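PDB 1Y9K: IAA acetyltransferase from Bacillus cereus ATCC 14579, which probably catalyses the transfer of an acetyl group to an amine, as an N-acetyltransferase of the GNAT family. Local coordinates for residues S18-A23 / I49-L54; I67-H72 / K80-H85; K97-T102 / M146-M151. All coordinates share one frame; numbering follows the deposited sequence.

Interaction 1: residues S18-A23 / I49-L54; sequences SLLLLA and IGVYVL
L19 and L20 bring helix 18-23 over one face of strand 49-54, the short axes passing 8.5 Å apart with their directions 70° from each other. L19 points at the strand, whereas the CB of L20 leaves the helix to the side; with CG anti to the carbonyl carbon (chi1 -70°) its branch swings in, and CD2 lies 3.8 Å from V51 CG1 and likewise 3.8 Å from V53 CG2. One methyl touches both valines, and the leucine crosses each at about a right angle. V51 CG1 also lies 4.1 Å from L19 CB, as L19 and V51 slide past each other in opposite directions. L19 meets backbone too: its CD2 is 3.3 Å from G50 N. G50 presents no side chain there, and I49 and G50 both face A42 of strand 38-43 in a classic beta bulge. Leucine suits the helix because its branched end spans the gap to the sheet, while beta-branched valines fit an extended strand. Y52, between the valines, points away and touches helix 78-92, so the two helices pack on opposite faces of the sheet, a layering consistent with the GNAT fold. The side chains that meet are hydrocarbon, and one methyl lies against a peptide; no polar pair links the two segments, and the buried contact rests on shape and the exclusion of water.

Interaction 2: residues I67-H72 / K80-H85; sequences IAVAEH and KKLLRH
I67 and L82 form the centre of a contact carried by apolar side chains between strand 67-69 and helix 80-85, whose directions are 150° apart at a closest axial distance of 9.5 Å. Methyl and methylene packing comes first. I67 has CG1 anti to the backbone N (chi1 179°), and the chain continues extended, which carries CD1 out toward the helix. There CD1 sits 3.8 Å from L82 CB and 3.7 Å from L83 CD1, so that a single terminal methyl touches two successive helix residues. I67 and L82 slide past each other in opposite directions, whereas I67 and L83 cross at about a right angle. L83 starts off to the side of the helix and only its end turns in. Farther along the strand, V69 CG2 is 4.0 Å from L82 CD1.

The other kind of contact is between side chain and backbone. L82 CD1 also lies 3.8 Å from A68 O, in van der Waals contact, while the small side chain of A68 points away from the helix. Beta-branched I67 and V69 suit the extended strand, and leucine suits the helix because its branch beyond CB can reach the strand without crowding the helix backbone.

Strand 61-69 and helix 78-92 open a beta-alpha-beta unit that ends in strand 97-103; the turn between them corresponds to the loop that in GNAT enzymes binds the pyrophosphate of acetyl-CoA, probably here too. Y113 touches I67 and L83, and Y52 touches I67 and L82, so helix 107-115 and strand 48-56 both border the pair.

Interaction 3: residues K97-T102 / M146-M151; sequences KLEVGT and MIRLAM
E99 runs out over A150, its CG 4.0 Å from A150 CB, and its carboxylate meets R148. OE1 forms a salt bridge of 3.3 Å with R148 NH2, the carboxylate and guanidinium planes standing 89° apart. R148 bends at chi2 and chi3 (-75° and -67°), folding its end back over G101, which has no side chain to meet it. The other carboxylate oxygen, OE2, accepts a 3.0 Å bond from K97 NZ through its anti lone pair. E99 therefore lies between two cations, which would probably stabilise its negative charge, and R148 NH1 has a second acid, E63 of strand 61-69. On the other face V100 and L149, two buried apolar residues, lie side by side, V100 CG1 4.0 Å from L149 CB. Six backbone hydrogen bonds join the antiparallel strands through the pairs L98-M151, V100-L149 and T102-I147.

Strand 97-103 runs parallel to strand 61-69 on its other side, while strand 141-152 also pairs with strand 119-124, whose F121 touches E99 and A150. Y113 of helix 107-115 and F118 in the loop after it both pack against V100 and L149.

In the fold
The three contacts follow one another along the chain, each closing before the next opens, and all reach the same mixed sheet. Interactions 1 and 2, their centres about 8 Å apart, are joined through the adjacent strands 48-56 and 61-69: I49 O lies 2.7 Å from A70 N and Y52 OH 2.6 Å from H85 ND1, both probable hydrogen bonds. Interaction 3 lies across the centre of the chain, about 17 Å from interaction 1 and 16 Å from interaction 2, centre to centre, yet L54 CD2 packs 3.7 Å from L98 CD1. Helices 18-23 and 80-85 pack on opposite faces of the sheet, which 97-102 and 146-151 continue, consistent with the acetyl-CoA-binding GNAT fold.

Interaction 1: residues S18-A23 / I49-L54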
loop_
_atom_site.group_PDB
_atom_site.type_symbol
_atom_site.label_atom_id
_atom_site.label_comp_id
_atom_site.label_asym_id
_atom_site.label_seq_id
_atom_site.Cartn_x
_atom_site.Cartn_y
_atom_site.Cartn_z
ATOM N N SER A 18 -14.073 -0.492 -1.046
ATOM C CA SER A 18 -14.227 -1.563 -0.076
ATOM C C SER A 18 -12.911 -2.058 0.513
ATOM O O SER A 18 -12.685 -1.971 1.724
ATOM C CB SER A 18 -14.974 -2.725 -0.755
ATOM O OG SER A 18 -14.759 -2.744 -2.172
ATOM N N LEU A 19 -12.036 -2.556 -0.351
ATOM C CA LEU A 19 -10.758 -3.110 0.078
ATOM C C LEU A 19 -9.733 -2.028 0.445
ATOM O O LEU A 19 -8.905 -2.224 1.341
ATOM C CB LEU A 19 -10.221 -4.020 -1.020
ATOM C CG LEU A 19 -9.374 -5.229 -0.665
ATOM C CD1 LEU A 19 -10.039 -6.093 0.392
ATOM C CD2 LEU A 19 -9.185 -6.005 -1.941
ATOM N N LEU A 20 -9.802 -0.885 -0.239
ATOM C CA LEU A 20 -8.944 0.259 0.067
ATOM C C LEU A 20 -9.188 0.832 1.469
ATOM O O LEU A 20 -8.270 1.378 2.097
ATOM C CB LEU A 20 -9.115 1.353 -0.991
ATOM C CG LEU A 20 -8.539 1.027 -2.379
ATOM C CD1 LEU A 20 -9.117 1.942 -3.455
ATOM C CD2 LEU A 20 -7.015 1.092 -2.378
ATOM N N LEU A 21 -10.429 0.703 1.946
ATOM C CA LEU A 21 -10.835 1.189 3.262
ATOM C C LEU A 21 -10.266 0.326 4.380
ATOM O O LEU A 21 -10.192 0.744 5.527
ATOM C CB LEU A 21 -12.360 1.266 3.356
ATOM C CG LEU A 21 -12.993 2.540 2.787
ATOM C CD1 LEU A 21 -14.483 2.345 2.485
ATOM C CD2 LEU A 21 -12.781 3.702 3.744
ATOM N N LEU A 22 -9.841 -0.875 4.021
ATOM C CA LEU A 22 -9.198 -1.783 4.949
ATOM C C LEU A 22 -7.832 -1.236 5.364
ATOM O O LEU A 22 -7.448 -1.322 6.535
ATOM C CB LEU A 22 -9.073 -3.159 4.298
ATOM C CG LEU A 22 -8.734 -4.402 5.112
ATOM C CD1 LEU A 22 -9.588 -4.534 6.369
ATOM C CD2 LEU A 22 -8.910 -5.608 4.205
ATOM N N ALA A 23 -7.121 -0.645 4.404
ATOM C CA ALA A 23 -5.795 -0.087 4.652
ATOM C C ALA A 23 -5.860 1.391 5.025
ATOM O O ALA A 23 -4.979 1.891 5.725
ATOM C CB ALA A 23 -4.900 -0.293 3.439
ATOM N N ILE A 49 -9.570 -9.495 -4.386
ATOM C CA ILE A 49 -9.131 -9.819 -3.020
ATOM C C ILE A 49 -7.840 -9.084 -2.575
ATOM O O ILE A 49 -7.371 -9.240 -1.443
ATOM C CB ILE A 49 -8.984 -11.360 -2.830
ATOM C CG1 ILE A 49 -8.215 -12.012 -3.991
ATOM C CG2 ILE A 49 -10.352 -12.020 -2.704
ATOM C CD1 ILE A 49 -6.730 -11.710 -4.042
ATOM N N GLY A 50 -7.286 -8.279 -3.474
ATOM C CA GLY A 50 -6.092 -7.498 -3.212
ATOM C C GLY A 50 -6.097 -6.238 -4.058
ATOM O O GLY A 50 -6.770 -6.166 -5.092
ATOM N N VAL A 51 -5.355 -5.232 -3.613
ATOM C CA VAL A 51 -5.259 -3.983 -4.339
ATOM C C VAL A 51 -3.972 -3.271 -3.944
ATOM O O VAL A 51 -3.414 -3.551 -2.879
ATOM C CB VAL A 51 -6.510 -3.083 -4.091
ATOM C CG1 VAL A 51 -6.652 -2.702 -2.602
ATOM C CG2 VAL A 51 -6.502 -1.854 -4.993
ATOM N N TYR A 52 -3.484 -2.402 -4.834
ATOM C CA TYR A 52 -2.498 -1.382 -4.497
ATOM C C TYR A 52 -2.655 -0.148 -5.403
ATOM O O TYR A 52 -3.151 -0.250 -6.528
ATOM C CB TYR A 52 -1.064 -1.937 -4.510
ATOM C CG TYR A 52 -0.447 -2.190 -5.884
ATOM C CD1 TYR A 52 0.094 -1.142 -6.636
ATOM C CD2 TYR A 52 -0.369 -3.488 -6.411
ATOM C CE1 TYR A 52 0.680 -1.372 -7.886
ATOM C CE2 TYR A 52 0.216 -3.729 -7.656
ATOM C CZ TYR A 52 0.734 -2.663 -8.383
ATOM O OH TYR A 52 1.304 -2.885 -9.607
ATOM N N VAL A 53 -2.261 1.011 -4.888
ATOM C CA VAL A 53 -2.298 2.268 -5.623
ATOM C C VAL A 53 -0.876 2.832 -5.620
ATOM O O VAL A 53 -0.257 2.995 -4.557
ATOM C CB VAL A 53 -3.290 3.296 -4.984
ATOM C CG1 VAL A 53 -3.338 4.608 -5.770
ATOM C CG2 VAL A 53 -4.680 2.715 -4.883
ATOM N N LEU A 54 -0.368 3.100 -6.826
ATOM C CA LEU A 54 0.912 3.777 -7.037
ATOM C C LEU A 54 0.673 5.244 -7.334
ATOM O O LEU A 54 -0.210 5.581 -8.112
ATOM C CB LEU A 54 1.665 3.143 -8.201
ATOM C CG LEU A 54 2.358 1.823 -7.886
ATOM C CD1 LEU A 54 3.033 1.266 -9.121
ATOM C CD2 LEU A 54 3.369 2.005 -6.761
#

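Interaction 2: residues I67-H72 / K80-H85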
loop_
_atom_site.group_PDB
_atom_site.type_symbol
_atom_site.label_atom_id
_atom_site.label_comp_id
_atom_site.label_asym_id
_atom_site.label_seq_id
_atom_site.Cartn_x
_atom_site.Cartn_y
_atom_site.Cartn_z
ATOM N N ILE A 67 -2.069 -0.377 0.028
ATOM C CA ILE A 67 -1.970 -1.780 -0.354
ATOM C C ILE A 67 -2.838 -2.574 0.632
ATOM O O ILE A 67 -2.765 -2.358 1.838
ATOM C CB ILE A 67 -0.494 -2.273 -0.436
ATOM C CG1 ILE A 67 -0.428 -3.751 -0.826
ATOM C CG2 ILE A 67 0.276 -1.981 0.858
ATOM C CD1 ILE A 67 0.887 -4.146 -1.473
ATOM N N ALA A 68 -3.690 -3.454 0.109
ATOM C CA ALA A 68 -4.662 -4.161 0.942
ATOM C C ALA A 68 -4.953 -5.530 0.383
ATOM O O ALA A 68 -5.020 -5.706 -0.834
ATOM C CB ALA A 68 -5.974 -3.354 1.076
ATOM N N VAL A 69 -5.119 -6.484 1.297
ATOM C CA VAL A 69 -5.488 -7.856 0.997
ATOM C C VAL A 69 -6.731 -8.169 1.838
ATOM O O VAL A 69 -6.850 -7.692 2.973
ATOM C CB VAL A 69 -4.321 -8.834 1.325
ATOM C CG1 VAL A 69 -4.750 -10.299 1.174
ATOM C CG2 VAL A 69 -3.103 -8.543 0.432
ATOM N N ALA A 70 -7.665 -8.933 1.271
ATOM C CA ALA A 70 -8.867 -9.351 1.981
ATOM C C ALA A 70 -8.470 -10.020 3.286
ATOM O O ALA A 70 -7.525 -10.812 3.311
ATOM C CB ALA A 70 -9.723 -10.293 1.111
ATOM N N GLU A 71 -9.185 -9.676 4.363
ATOM C CA GLU A 71 -8.861 -10.129 5.723
ATOM C C GLU A 71 -8.702 -11.644 5.832
ATOM O O GLU A 71 -7.729 -12.119 6.410
ATOM C CB GLU A 71 -9.911 -9.643 6.736
ATOM C CG GLU A 71 -9.787 -8.164 7.141
ATOM C CD GLU A 71 -11.097 -7.578 7.721
ATOM O OE1 GLU A 71 -12.155 -7.595 7.015
ATOM O OE2 GLU A 71 -11.053 -7.090 8.880
ATOM N N HIS A 72 -9.647 -12.389 5.263
ATOM C CA HIS A 72 -9.659 -13.849 5.361
ATOM C C HIS A 72 -8.546 -14.535 4.550
ATOM O O HIS A 72 -8.288 -15.734 4.724
ATOM C CB HIS A 72 -11.034 -14.400 4.965
ATOM C CG HIS A 72 -11.347 -14.279 3.505
ATOM N ND1 HIS A 72 -11.589 -13.070 2.891
ATOM C CD2 HIS A 72 -11.483 -15.220 2.542
ATOM C CE1 HIS A 72 -11.848 -13.267 1.610
ATOM N NE2 HIS A 72 -11.789 -14.566 1.371
ATOM N N LYS A 80 3.015 -10.187 -0.597
ATOM C CA LYS A 80 4.219 -10.522 -1.366
ATOM C C LYS A 80 4.042 -10.298 -2.869
ATOM O O LYS A 80 4.832 -9.579 -3.487
ATOM C CB LYS A 80 4.576 -11.990 -1.134
ATOM C CG LYS A 80 5.719 -12.256 -0.183
ATOM C CD LYS A 80 6.910 -12.885 -0.916
ATOM C CE LYS A 80 7.728 -11.855 -1.704
ATOM N NZ LYS A 80 8.675 -12.505 -2.674
ATOM N N LYS A 81 3.003 -10.915 -3.441
ATOM C CA LYS A 81 2.718 -10.845 -4.879
ATOM C C LYS A 81 2.386 -9.445 -5.392
ATOM O O LYS A 81 2.907 -9.035 -6.427
ATOM C CB LYS A 81 1.600 -11.823 -5.250
ATOM C CG LYS A 81 2.091 -13.236 -5.507
ATOM C CD LYS A 81 1.038 -14.285 -5.187
ATOM C CE LYS A 81 1.563 -15.686 -5.483
ATOM N NZ LYS A 81 1.097 -16.680 -4.469
ATOM N N LEU A 82 1.526 -8.720 -4.674
ATOM C CA LEU A 82 1.166 -7.346 -5.037
ATOM C C LEU A 82 2.379 -6.422 -5.006
ATOM O O LEU A 82 2.500 -5.500 -5.822
ATOM C CB LEU A 82 0.087 -6.797 -4.099
ATOM C CG LEU A 82 -1.367 -7.253 -4.273
ATOM C CD1 LEU A 82 -2.195 -6.849 -3.042
ATOM C CD2 LEU A 82 -1.997 -6.724 -5.574
ATOM N N LEU A 83 3.270 -6.693 -4.055
ATOM C CA LEU A 83 4.460 -5.893 -3.819
ATOM C C LEU A 83 5.470 -6.097 -4.946
ATOM O O LEU A 83 5.950 -5.118 -5.523
ATOM C CB LEU A 83 5.060 -6.274 -2.464
ATOM C CG LEU A 83 5.499 -5.207 -1.467
ATOM C CD1 LEU A 83 4.557 -3.996 -1.412
ATOM C CD2 LEU A 83 5.617 -5.857 -0.102
ATOM N N ARG A 84 5.788 -7.359 -5.251
ATOM C CA ARG A 84 6.576 -7.716 -6.436
ATOM C C ARG A 84 6.050 -6.981 -7.677
ATOM O O ARG A 84 6.833 -6.392 -8.428
ATOM C CB ARG A 84 6.557 -9.237 -6.694
ATOM C CG ARG A 84 7.318 -10.114 -5.672
ATOM C CD ARG A 84 7.698 -11.500 -6.262
ATOM N NE ARG A 84 6.632 -12.518 -6.188
ATOM C CZ ARG A 84 5.696 -12.733 -7.121
ATOM N NH1 ARG A 84 4.791 -13.692 -6.947
ATOM N NH2 ARG A 84 5.648 -11.998 -8.230
ATOM N N HIS A 85 4.725 -7.001 -7.864
ATOM C CA HIS A 85 4.067 -6.368 -9.018
ATOM C C HIS A 85 4.192 -4.843 -9.022
ATOM O O HIS A 85 4.402 -4.243 -10.083
ATOM C CB HIS A 85 2.593 -6.779 -9.090
ATOM C CG HIS A 85 1.924 -6.464 -10.397
ATOM N ND1 HIS A 85 1.599 -5.181 -10.784
ATOM C CD2 HIS A 85 1.471 -7.277 -11.383
ATOM C CE1 HIS A 85 0.993 -5.214 -11.957
ATOM N NE2 HIS A 85 0.900 -6.473 -12.342
#

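Interaction 3: residues K97-T102 / M146-M151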
loop_
_atom_site.group_PDB
_atom_site.type_symbol
_atom_site.label_atom_id
_atom_site.label_comp_id
_atom_site.label_asym_id
_atom_site.label_seq_id
_atom_site.Cartn_x
_atom_site.Cartn_y
_atom_site.Cartn_z
ATOM N N LYS A 97 13.102 5.069 -7.719
ATOM C CA LYS A 97 12.818 4.974 -6.285
ATOM C C LYS A 97 11.353 4.591 -6.040
ATOM O O LYS A 97 10.442 5.193 -6.610
ATOM C CB LYS A 97 13.158 6.301 -5.581
ATOM C CG LYS A 97 13.304 6.206 -4.064
ATOM C CD LYS A 97 13.700 7.551 -3.432
ATOM C CE LYS A 97 14.534 7.342 -2.163
ATOM N NZ LYS A 97 14.018 8.105 -0.972
ATOM N N LEU A 98 11.146 3.572 -5.206
ATOM C CA LEU A 98 9.813 3.197 -4.738
ATOM C C LEU A 98 9.705 3.361 -3.218
ATOM O O LEU A 98 10.567 2.894 -2.479
ATOM C CB LEU A 98 9.442 1.766 -5.171
ATOM C CG LEU A 98 7.994 1.298 -4.933
ATOM C CD1 LEU A 98 6.943 2.129 -5.695
ATOM C CD2 LEU A 98 7.842 -0.183 -5.248
ATOM N N GLU A 99 8.654 4.050 -2.774
ATOM C CA GLU A 99 8.398 4.275 -1.351
ATOM C C GLU A 99 7.076 3.676 -0.886
ATOM O O GLU A 99 6.123 3.515 -1.656
ATOM C CB GLU A 99 8.453 5.762 -1.007
ATOM C CG GLU A 99 9.803 6.414 -1.363
ATOM C CD GLU A 99 9.926 7.850 -0.894
ATOM O OE1 GLU A 99 8.911 8.557 -0.818
ATOM O OE2 GLU A 99 11.058 8.288 -0.605
ATOM N N VAL A 100 7.044 3.336 0.394
ATOM C CA VAL A 100 5.851 2.857 1.050
ATOM C C VAL A 100 5.911 3.319 2.510
ATOM O O VAL A 100 6.970 3.297 3.143
ATOM C CB VAL A 100 5.733 1.307 0.929
ATOM C CG1 VAL A 100 6.849 0.594 1.715
ATOM C CG2 VAL A 100 4.341 0.820 1.356
ATOM N N GLY A 101 4.770 3.762 3.029
ATOM C CA GLY A 101 4.651 4.104 4.441
ATOM C C GLY A 101 3.773 3.077 5.118
ATOM O O GLY A 101 2.959 2.414 4.462
ATOM N N THR A 102 3.962 2.926 6.426
ATOM C CA THR A 102 3.077 2.124 7.256
ATOM C C THR A 102 3.173 2.593 8.709
ATOM O O THR A 102 4.159 3.217 9.088
ATOM C CB THR A 102 3.343 0.610 7.120
ATOM O OG1 THR A 102 2.155 -0.095 7.475
ATOM C CG2 THR A 102 4.494 0.147 8.013
HETATM N N MSE A 146 3.833 7.419 11.035
HETATM C CA MSE A 146 4.089 6.730 9.769
HETATM C C MSE A 146 5.579 6.443 9.619
HETATM O O MSE A 146 6.410 7.354 9.571
HETATM C CB MSE A 146 3.561 7.541 8.572
HETATM C CG MSE A 146 3.496 6.797 7.229
HETATM SE SE MSE A 146 2.223 5.489 7.139
HETATM C CE MSE A 146 0.921 6.373 6.272
ATOM N N ILE A 147 5.914 5.163 9.572
ATOM C CA ILE A 147 7.273 4.744 9.258
ATOM C C ILE A 147 7.431 4.751 7.737
ATOM O O ILE A 147 6.608 4.173 7.010
ATOM C CB ILE A 147 7.611 3.334 9.852
ATOM C CG1 ILE A 147 7.295 3.256 11.361
ATOM C CG2 ILE A 147 9.051 2.936 9.550
ATOM C CD1 ILE A 147 7.824 4.382 12.218
ATOM N N ARG A 148 8.481 5.415 7.265
ATOM C CA ARG A 148 8.712 5.621 5.837
ATOM C C ARG A 148 9.813 4.676 5.377
ATOM O O ARG A 148 10.874 4.574 6.018
ATOM C CB ARG A 148 9.125 7.075 5.555
ATOM C CG ARG A 148 8.183 8.156 6.104
ATOM C CD ARG A 148 6.925 8.253 5.264
ATOM N NE ARG A 148 7.217 8.753 3.917
ATOM C CZ ARG A 148 6.428 8.590 2.855
ATOM N NH1 ARG A 148 5.275 7.925 2.974
ATOM N NH2 ARG A 148 6.793 9.093 1.668
ATOM N N LEU A 149 9.548 3.974 4.280
ATOM C CA LEU A 149 10.497 3.020 3.730
ATOM C C LEU A 149 10.704 3.299 2.246
ATOM O O LEU A 149 9.827 3.851 1.570
ATOM C CB LEU A 149 10.027 1.564 3.940
ATOM C CG LEU A 149 9.738 0.952 5.320
ATOM C CD1 LEU A 149 8.282 1.175 5.760
ATOM C CD2 LEU A 149 10.045 -0.535 5.290
ATOM N N ALA A 150 11.872 2.919 1.741
ATOM C CA ALA A 150 12.213 3.191 0.355
ATOM C C ALA A 150 13.070 2.097 -0.241
ATOM O O ALA A 150 13.771 1.364 0.457
ATOM C CB ALA A 150 12.901 4.536 0.225
HETATM N N MSE A 151 13.003 2.015 -1.557
HETATM C CA MSE A 151 13.689 1.008 -2.321
HETATM C C MSE A 151 14.257 1.687 -3.576
HETATM O O MSE A 151 13.545 2.428 -4.280
HETATM C CB MSE A 151 12.670 -0.051 -2.717
HETATM C CG MSE A 151 13.257 -1.354 -3.151
HETATM SE SE MSE A 151 12.011 -2.381 -3.936
HETATM C CE MSE A 151 12.928 -3.900 -4.046
#